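Local coordinates for protein acyl-CoA dehydrogenase (Bacillus anthracis, PDB 3OWA) that probably oxidises acyl-CoA thioesters to enoyl-CoA, introducing an alpha-beta double bond and passing the electrons to its bound FAD, at residues P54-R66 and P223-T235. Numbering follows the deposited sequence.
Sequences PELEYLEQHEFDR and PEEKKMGIKCSST
Leu56 and Leu59 meet Cys232 from the helix 56-59: a methyl of Leu56, CD1, lies 4.1 Å from Cys232 SG, and Leu59 packs CB to CB against the same residue at 3.5 Å. Glu60 follows, its chain bent at chi2 (-84°) to bring the carboxylate back over the Ile230-Ser233 beta turn. There it probably accepts a bond from Cys232 N to OE2, although that oxygen is less surely placed. Its other oxygen, OE1, takes a hydrogen from a water that in turn accepts one from Lys231 N at 3.1 Å, and Arg396 of helix 393-401 also touches this glutamate. Where the helix stops, in a Schellman motif with His62 at C-prime and positive phi, this acyl-CoA dehydrogenase packs its helical N-terminal domain against the beta-stranded middle domain: segment 223-235 runs from the loop after strand 219-221 into strand 235-240 and includes Lys227 and Thr235, which touch FAD. His62 spends NE2 on Lys231 O (2.8 Å), a weak bond bent to 120° at the hydrogen, with the oxygen at the ring edge. Phe64 then enters between two neighbours, His62 CA over the centre of one ring face and Ser234 CB against the opposite one, a CH-pi contact 4.0 Å from the centroid. Cys232 O lies at the ring's edge, 3.4 Å from CE1. Glu224 OE2 comes obliquely to within 3.4 Å of Phe64 CE2, its carboxylate plane turned 48° from the ring and held by Ser234 OG on the syn lone pair of OE2, by Thr235 N on OE1, and by a salt bridge to Arg236.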
ATOM      1  N   PRO A  54      10.333  -5.767  25.971  1.00 33.69           N
ATOM      2  CA  PRO A  54       9.517  -6.456  26.943  1.00 33.99           C
ATOM      3  C   PRO A  54       8.344  -5.585  27.442  1.00 34.59           C
ATOM      4  O   PRO A  54       7.424  -6.137  27.999  1.00 34.95           O
ATOM      5  CB  PRO A  54      10.480  -6.685  28.105  1.00 36.03           C
ATOM      6  CG  PRO A  54      11.847  -6.853  27.421  1.00 35.74           C
ATOM      7  CD  PRO A  54      11.768  -5.794  26.311  1.00 34.19           C
ATOM      8  N   GLU A  55       8.398  -4.260  27.269  1.00 32.63           N
ATOM      9  CA  GLU A  55       7.311  -3.369  27.731  1.00 32.47           C
ATOM     10  C   GLU A  55       6.446  -2.866  26.600  1.00 30.90           C
ATOM     11  O   GLU A  55       5.416  -2.227  26.836  1.00 30.01           O
ATOM     12  CB  GLU A  55       7.873  -2.189  28.545  1.00 31.62           C
ATOM     13  CG  GLU A  55       8.647  -2.696  29.796  1.00 36.76           C
ATOM     14  CD  GLU A  55       8.936  -1.588  30.830  1.00 41.97           C
ATOM     15  OE1 GLU A  55       8.011  -0.819  31.208  1.00 42.61           O
ATOM     16  OE2 GLU A  55      10.110  -1.481  31.243  1.00 44.84           O
ATOM     17  N   LEU A  56       6.826  -3.156  25.372  1.00 31.00           N
ATOM     18  CA  LEU A  56       6.178  -2.465  24.239  1.00 31.94           C
ATOM     19  C   LEU A  56       4.659  -2.653  24.238  1.00 32.20           C
ATOM     20  O   LEU A  56       3.915  -1.738  23.887  1.00 32.53           O
ATOM     21  CB  LEU A  56       6.801  -2.907  22.906  1.00 32.13           C
ATOM     22  CG  LEU A  56       6.351  -2.155  21.654  1.00 35.16           C
ATOM     23  CD1 LEU A  56       6.542  -0.631  21.825  1.00 34.65           C
ATOM     24  CD2 LEU A  56       7.165  -2.708  20.488  1.00 36.84           C
ATOM     25  N   GLU A  57       4.195  -3.832  24.637  0.52 33.36           N
ATOM     26  CA  GLU A  57       2.760  -4.128  24.649  0.52 34.34           C
ATOM     27  C   GLU A  57       2.005  -3.240  25.658  0.52 33.78           C
ATOM     28  O   GLU A  57       0.849  -2.880  25.423  0.52 33.57           O
ATOM     29  CB  GLU A  57       2.569  -5.620  24.937  0.52 35.86           C
ATOM     30  CG  GLU A  57       1.164  -6.089  25.211  0.52 39.97           C
ATOM     31  CD  GLU A  57       1.133  -7.454  25.904  0.52 45.87           C
ATOM     32  OE1 GLU A  57       0.080  -8.124  25.822  0.52 48.43           O
ATOM     33  OE2 GLU A  57       2.148  -7.858  26.531  0.52 49.06           O
ATOM     34  N   TYR A  58       2.657  -2.862  26.756  1.00 33.33           N
ATOM     35  CA  TYR A  58       2.039  -1.940  27.735  1.00 33.47           C
ATOM     36  C   TYR A  58       2.128  -0.509  27.258  1.00 32.15           C
ATOM     37  O   TYR A  58       1.207   0.269  27.473  1.00 31.35           O
ATOM     38  CB  TYR A  58       2.680  -2.044  29.114  1.00 34.89           C
ATOM     39  CG  TYR A  58       2.708  -3.437  29.620  1.00 38.56           C
ATOM     40  CD1 TYR A  58       1.598  -3.990  30.247  1.00 44.06           C
ATOM     41  CD2 TYR A  58       3.848  -4.217  29.464  1.00 43.16           C
ATOM     42  CE1 TYR A  58       1.638  -5.315  30.715  1.00 51.13           C
ATOM     43  CE2 TYR A  58       3.894  -5.518  29.911  1.00 48.81           C
ATOM     44  CZ  TYR A  58       2.797  -6.063  30.524  1.00 51.33           C
ATOM     45  OH  TYR A  58       2.868  -7.355  30.968  1.00 58.13           O
ATOM     46  N   LEU A  59       3.217  -0.159  26.586  1.00 31.10           N
ATOM     47  CA  LEU A  59       3.261   1.165  25.940  1.00 29.66           C
ATOM     48  C   LEU A  59       2.116   1.327  24.972  1.00 28.82           C
ATOM     49  O   LEU A  59       1.487   2.403  24.949  1.00 27.64           O
ATOM     50  CB  LEU A  59       4.588   1.386  25.212  1.00 29.38           C
ATOM     51  CG  LEU A  59       5.853   1.153  26.060  1.00 31.00           C
ATOM     52  CD1 LEU A  59       7.150   1.498  25.316  1.00 30.74           C
ATOM     53  CD2 LEU A  59       5.724   2.040  27.288  1.00 33.19           C
ATOM     54  N   GLU A  60       1.819   0.288  24.163  1.00 28.73           N
ATOM     55  CA  GLU A  60       0.755   0.441  23.133  1.00 31.14           C
ATOM     56  C   GLU A  60      -0.566   0.641  23.809  1.00 31.21           C
ATOM     57  O   GLU A  60      -1.534   1.117  23.177  1.00 30.92           O
ATOM     58  CB  GLU A  60       0.667  -0.761  22.170  1.00 32.74           C
ATOM     59  CG  GLU A  60       1.945  -0.956  21.310  1.00 36.92           C
ATOM     60  CD  GLU A  60       1.955  -0.079  20.044  1.00 39.22           C
ATOM     61  OE1 GLU A  60       1.111  -0.363  19.143  1.00 41.41           O
ATOM     62  OE2 GLU A  60       2.819   0.861  19.933  1.00 38.40           O
ATOM     63  N   GLN A  61      -0.638   0.273  25.089  1.00 29.75           N
ATOM     64  CA  GLN A  61      -1.886   0.490  25.853  1.00 31.70           C
ATOM     65  C   GLN A  61      -1.834   1.814  26.594  1.00 31.28           C
ATOM     66  O   GLN A  61      -2.671   2.073  27.454  1.00 32.43           O
ATOM     67  CB  GLN A  61      -2.217  -0.701  26.810  1.00 32.19           C
ATOM     68  CG  GLN A  61      -2.669  -1.965  26.028  1.00 38.80           C
ATOM     69  CD  GLN A  61      -2.383  -3.267  26.757  1.00 48.18           C
ATOM     70  OE1 GLN A  61      -2.383  -3.340  27.992  1.00 51.44           O
ATOM     71  NE2 GLN A  61      -2.123  -4.311  25.984  1.00 53.77           N
ATOM     72  N   HIS A  62      -0.899   2.686  26.214  1.00 31.10           N
ATOM     73  CA  HIS A  62      -0.822   4.057  26.773  1.00 31.95           C
ATOM     74  C   HIS A  62      -0.440   4.051  28.232  1.00 32.58           C
ATOM     75  O   HIS A  62      -0.882   4.912  29.002  1.00 33.47           O
ATOM     76  CB  HIS A  62      -2.140   4.839  26.578  1.00 31.95           C
ATOM     77  CG  HIS A  62      -2.415   5.158  25.151  1.00 35.09           C
ATOM     78  ND1 HIS A  62      -3.490   5.922  24.750  1.00 37.21           N
ATOM     79  CD2 HIS A  62      -1.746   4.823  24.018  1.00 36.41           C
ATOM     80  CE1 HIS A  62      -3.482   6.033  23.434  1.00 37.68           C
ATOM     81  NE2 HIS A  62      -2.431   5.387  22.961  1.00 36.97           N
ATOM     82  N   GLU A  63       0.406   3.106  28.613  1.00 30.62           N
ATOM     83  CA  GLU A  63       0.953   3.179  29.937  1.00 31.25           C
ATOM     84  C   GLU A  63       2.179   4.088  29.898  1.00 31.24           C
ATOM     85  O   GLU A  63       3.309   3.613  29.907  1.00 30.27           O
ATOM     86  CB  GLU A  63       1.292   1.786  30.465  1.00 31.24           C
ATOM     87  CG  GLU A  63       0.056   0.959  30.682  1.00 35.63           C
ATOM     88  CD  GLU A  63       0.301  -0.285  31.532  1.00 42.18           C
ATOM     89  OE1 GLU A  63       1.350  -0.389  32.236  1.00 42.01           O
ATOM     90  OE2 GLU A  63      -0.588  -1.163  31.491  1.00 46.49           O
ATOM     91  N   PHE A  64       1.941   5.401  29.911  1.00 31.33           N
ATOM     92  CA  PHE A  64       3.003   6.374  29.599  1.00 31.21           C
ATOM     93  C   PHE A  64       4.069   6.539  30.708  1.00 32.35           C
ATOM     94  O   PHE A  64       5.204   6.952  30.443  1.00 32.83           O
ATOM     95  CB  PHE A  64       2.376   7.723  29.181  1.00 31.88           C
ATOM     96  CG  PHE A  64       1.623   7.677  27.875  1.00 29.30           C
ATOM     97  CD1 PHE A  64       2.217   7.199  26.744  1.00 31.46           C
ATOM     98  CD2 PHE A  64       0.317   8.179  27.781  1.00 34.58           C
ATOM     99  CE1 PHE A  64       1.564   7.133  25.544  1.00 33.33           C
ATOM    100  CE2 PHE A  64      -0.362   8.145  26.548  1.00 30.31           C
ATOM    101  CZ  PHE A  64       0.256   7.633  25.427  1.00 32.08           C
ATOM    102  N   ASP A  65       3.719   6.167  31.942  1.00 31.89           N
ATOM    103  CA  ASP A  65       4.681   6.099  32.994  1.00 32.75           C
ATOM    104  C   ASP A  65       5.887   5.245  32.571  1.00 30.92           C
ATOM    105  O   ASP A  65       7.026   5.534  32.940  1.00 30.89           O
ATOM    106  CB  ASP A  65       4.039   5.528  34.256  1.00 34.12           C
ATOM    107  CG  ASP A  65       3.081   6.508  34.913  1.00 40.76           C
ATOM    108  OD1 ASP A  65       2.854   7.616  34.340  1.00 45.12           O
ATOM    109  OD2 ASP A  65       2.538   6.144  35.986  1.00 47.04           O
ATOM    110  N   ARG A  66       5.629   4.189  31.815  1.00 30.20           N
ATOM    111  CA  ARG A  66       6.722   3.275  31.371  1.00 29.84           C
ATOM    112  C   ARG A  66       7.550   3.941  30.299  1.00 28.90           C
ATOM    113  O   ARG A  66       8.773   3.833  30.313  1.00 29.56           O
ATOM    114  CB  ARG A  66       6.151   1.970  30.845  1.00 30.32           C
ATOM    115  CG  ARG A  66       5.450   1.091  31.891  1.00 31.63           C
ATOM    116  CD  ARG A  66       4.791  -0.060  31.156  1.00 31.41           C
ATOM    117  NE  ARG A  66       3.963  -0.909  32.008  1.00 32.96           N
ATOM    118  CZ  ARG A  66       4.394  -2.017  32.592  1.00 40.99           C
ATOM    119  NH1 ARG A  66       5.653  -2.395  32.421  1.00 39.78           N
ATOM    120  NH2 ARG A  66       3.564  -2.740  33.341  1.00 40.97           N
ATOM    121  N   PRO A 223      -7.669  14.937  25.628  1.00 28.10           N
ATOM    122  CA  PRO A 223      -7.458  13.514  25.710  1.00 27.37           C
ATOM    123  C   PRO A 223      -6.578  12.977  24.551  1.00 26.21           C
ATOM    124  O   PRO A 223      -6.454  13.633  23.493  1.00 24.24           O
ATOM    125  CB  PRO A 223      -8.897  12.955  25.569  1.00 28.98           C
ATOM    126  CG  PRO A 223      -9.793  14.084  26.077  1.00 29.67           C
ATOM    127  CD  PRO A 223      -9.114  15.297  25.525  1.00 27.92           C
ATOM    128  N   GLU A 224      -5.949  11.818  24.755  1.00 25.15           N
ATOM    129  CA  GLU A 224      -5.235  11.111  23.669  1.00 24.84           C
ATOM    130  C   GLU A 224      -6.081  10.907  22.411  1.00 25.97           C
ATOM    131  O   GLU A 224      -7.265  10.625  22.510  1.00 24.64           O
ATOM    132  CB  GLU A 224      -4.773   9.757  24.124  1.00 25.46           C
ATOM    133  CG  GLU A 224      -3.629   9.855  25.115  1.00 29.08           C
ATOM    134  CD  GLU A 224      -2.290  10.313  24.490  1.00 31.07           C
ATOM    135  OE1 GLU A 224      -2.049   9.929  23.336  1.00 32.29           O
ATOM    136  OE2 GLU A 224      -1.454  11.019  25.155  1.00 26.66           O
ATOM    137  N   GLU A 225      -5.473  11.032  21.236  1.00 25.75           N
ATOM    138  CA  GLU A 225      -6.123  10.612  20.002  1.00 26.18           C
ATOM    139  C   GLU A 225      -6.184   9.094  19.903  1.00 25.94           C
ATOM    140  O   GLU A 225      -5.316   8.379  20.474  1.00 25.81           O
ATOM    141  CB  GLU A 225      -5.305  11.106  18.785  1.00 27.56           C
ATOM    142  CG  GLU A 225      -5.202  12.585  18.721  1.00 28.12           C
ATOM    143  CD  GLU A 225      -6.462  13.221  18.229  1.00 33.39           C
ATOM    144  OE1 GLU A 225      -6.428  14.440  17.965  1.00 40.51           O
ATOM    145  OE2 GLU A 225      -7.484  12.526  18.052  1.00 40.62           O
ATOM    146  N   LYS A 226      -7.196   8.600  19.197  0.52 24.32           N
ATOM    147  CA  LYS A 226      -7.307   7.176  18.831  0.52 25.51           C
ATOM    148  C   LYS A 226      -6.743   6.992  17.440  0.52 24.35           C
ATOM    149  O   LYS A 226      -7.222   7.578  16.497  0.52 25.92           O
ATOM    150  CB  LYS A 226      -8.774   6.711  18.943  0.52 26.31           C
ATOM    151  CG  LYS A 226      -9.325   6.835  20.341  0.52 28.87           C
ATOM    152  CD  LYS A 226     -10.793   6.486  20.395  0.52 33.55           C
ATOM    153  CE  LYS A 226     -11.349   6.668  21.813  0.52 37.37           C
ATOM    154  NZ  LYS A 226     -11.789   8.081  22.059  0.52 37.93           N
ATOM    155  N   LYS A 227      -5.649   6.250  17.305  1.00 22.95           N
ATOM    156  CA  LYS A 227      -4.900   6.287  16.066  1.00 22.90           C
ATOM    157  C   LYS A 227      -4.862   4.928  15.411  1.00 20.68           C
ATOM    158  O   LYS A 227      -4.881   3.895  16.114  1.00 21.07           O
ATOM    159  CB  LYS A 227      -3.404   6.703  16.322  1.00 24.04           C
ATOM    160  CG  LYS A 227      -3.312   8.073  17.045  1.00 25.80           C
ATOM    161  CD  LYS A 227      -1.907   8.737  16.994  1.00 24.05           C
ATOM    162  CE  LYS A 227      -0.738   7.949  17.656  1.00 22.95           C
ATOM    163  NZ  LYS A 227      -1.054   7.469  19.040  1.00 23.08           N
HETATM  164  N   MSE A 228      -4.564   4.925  14.119  1.00 17.64           N
HETATM  165  CA  MSE A 228      -4.404   3.635  13.390  1.00 19.15           C
HETATM  166  C   MSE A 228      -3.217   2.820  13.887  1.00 20.81           C
HETATM  167  O   MSE A 228      -3.273   1.582  13.997  1.00 22.34           O
HETATM  168  CB  MSE A 228      -4.088   3.899  11.941  1.00 19.54           C
HETATM  169  CG  MSE A 228      -4.058   2.577  11.081  1.00 23.57           C
HETATM  170 SE   MSE A 228      -3.534   2.945   9.301  0.58 28.33          SE
HETATM  171  CE  MSE A 228      -5.078   3.921   8.576  1.00 23.16           C
ATOM    172  N   GLY A 229      -2.120   3.516  14.080  1.00 21.38           N
ATOM    173  CA  GLY A 229      -0.843   2.870  14.408  1.00 23.33           C
ATOM    174  C   GLY A 229      -0.013   3.776  15.296  1.00 23.78           C
ATOM    175  O   GLY A 229      -0.514   4.776  15.798  1.00 22.15           O
ATOM    176  N   ILE A 230       1.281   3.438  15.454  1.00 23.57           N
ATOM    177  CA  ILE A 230       2.137   4.083  16.476  1.00 24.97           C
ATOM    178  C   ILE A 230       1.346   4.405  17.748  1.00 25.23           C
ATOM    179  O   ILE A 230       1.425   5.481  18.338  1.00 25.46           O
ATOM    180  CB  ILE A 230       2.965   5.306  15.954  1.00 24.97           C
ATOM    181  CG1 ILE A 230       2.085   6.462  15.446  1.00 23.10           C
ATOM    182  CG2 ILE A 230       3.973   4.822  14.885  1.00 23.91           C
ATOM    183  CD1 ILE A 230       2.869   7.807  15.166  1.00 22.50           C
ATOM    184  N   LYS A 231       0.559   3.445  18.171  1.00 25.69           N
ATOM    185  CA  LYS A 231      -0.331   3.644  19.316  1.00 25.50           C
ATOM    186  C   LYS A 231       0.371   3.965  20.613  1.00 25.52           C
ATOM    187  O   LYS A 231      -0.179   4.630  21.454  1.00 24.89           O
ATOM    188  CB  LYS A 231      -1.177   2.393  19.509  1.00 26.54           C
ATOM    189  CG  LYS A 231      -2.236   2.224  18.373  1.00 28.87           C
ATOM    190  CD  LYS A 231      -3.034   0.946  18.614  1.00 34.34           C
ATOM    191  CE  LYS A 231      -4.204   0.863  17.657  1.00 40.38           C
ATOM    192  NZ  LYS A 231      -5.159  -0.228  18.082  1.00 43.67           N
ATOM    193  N   CYS A 232       1.618   3.534  20.787  1.00 24.59           N
ATOM    194  CA  CYS A 232       2.291   3.881  22.001  1.00 26.50           C
ATOM    195  C   CYS A 232       2.903   5.294  21.985  1.00 26.43           C
ATOM    196  O   CYS A 232       3.393   5.735  23.008  1.00 28.91           O
ATOM    197  CB  CYS A 232       3.384   2.859  22.282  1.00 27.34           C
ATOM    198  SG  CYS A 232       4.627   2.912  21.095  1.00 36.61           S
ATOM    199  N   SER A 233       2.839   6.038  20.871  1.00 23.27           N
ATOM    200  CA  SER A 233       3.239   7.438  20.910  1.00 23.63           C
ATOM    201  C   SER A 233       2.088   8.315  21.447  1.00 24.13           C
ATOM    202  O   SER A 233       0.948   8.290  20.919  1.00 27.86           O
ATOM    203  CB  SER A 233       3.602   7.877  19.470  1.00 24.23           C
ATOM    204  OG  SER A 233       3.982   9.262  19.432  1.00 29.36           O
ATOM    205  N   SER A 234       2.360   9.174  22.431  1.00 23.08           N
ATOM    206  CA  SER A 234       1.328  10.066  22.959  1.00 22.54           C
ATOM    207  C   SER A 234       0.993  11.138  21.923  1.00 22.07           C
ATOM    208  O   SER A 234       1.919  11.699  21.319  1.00 21.24           O
ATOM    209  CB  SER A 234       1.839  10.754  24.237  1.00 22.98           C
ATOM    210  OG  SER A 234       0.934  11.873  24.516  1.00 23.20           O
ATOM    211  N   THR A 235      -0.294  11.438  21.688  1.00 21.19           N
ATOM    212  CA  THR A 235      -0.656  12.376  20.663  1.00 20.29           C
ATOM    213  C   THR A 235      -1.882  13.134  21.138  1.00 20.30           C
ATOM    214  O   THR A 235      -2.923  12.528  21.333  1.00 21.97           O
ATOM    215  CB  THR A 235      -0.983  11.629  19.291  1.00 21.87           C
ATOM    216  OG1 THR A 235       0.128  10.762  18.923  1.00 24.55           O
ATOM    217  CG2 THR A 235      -1.150  12.614  18.150  1.00 23.28           C
TER
HETATM  218  O   HOH W   1       0.661   0.632  16.897  1.00 31.64           O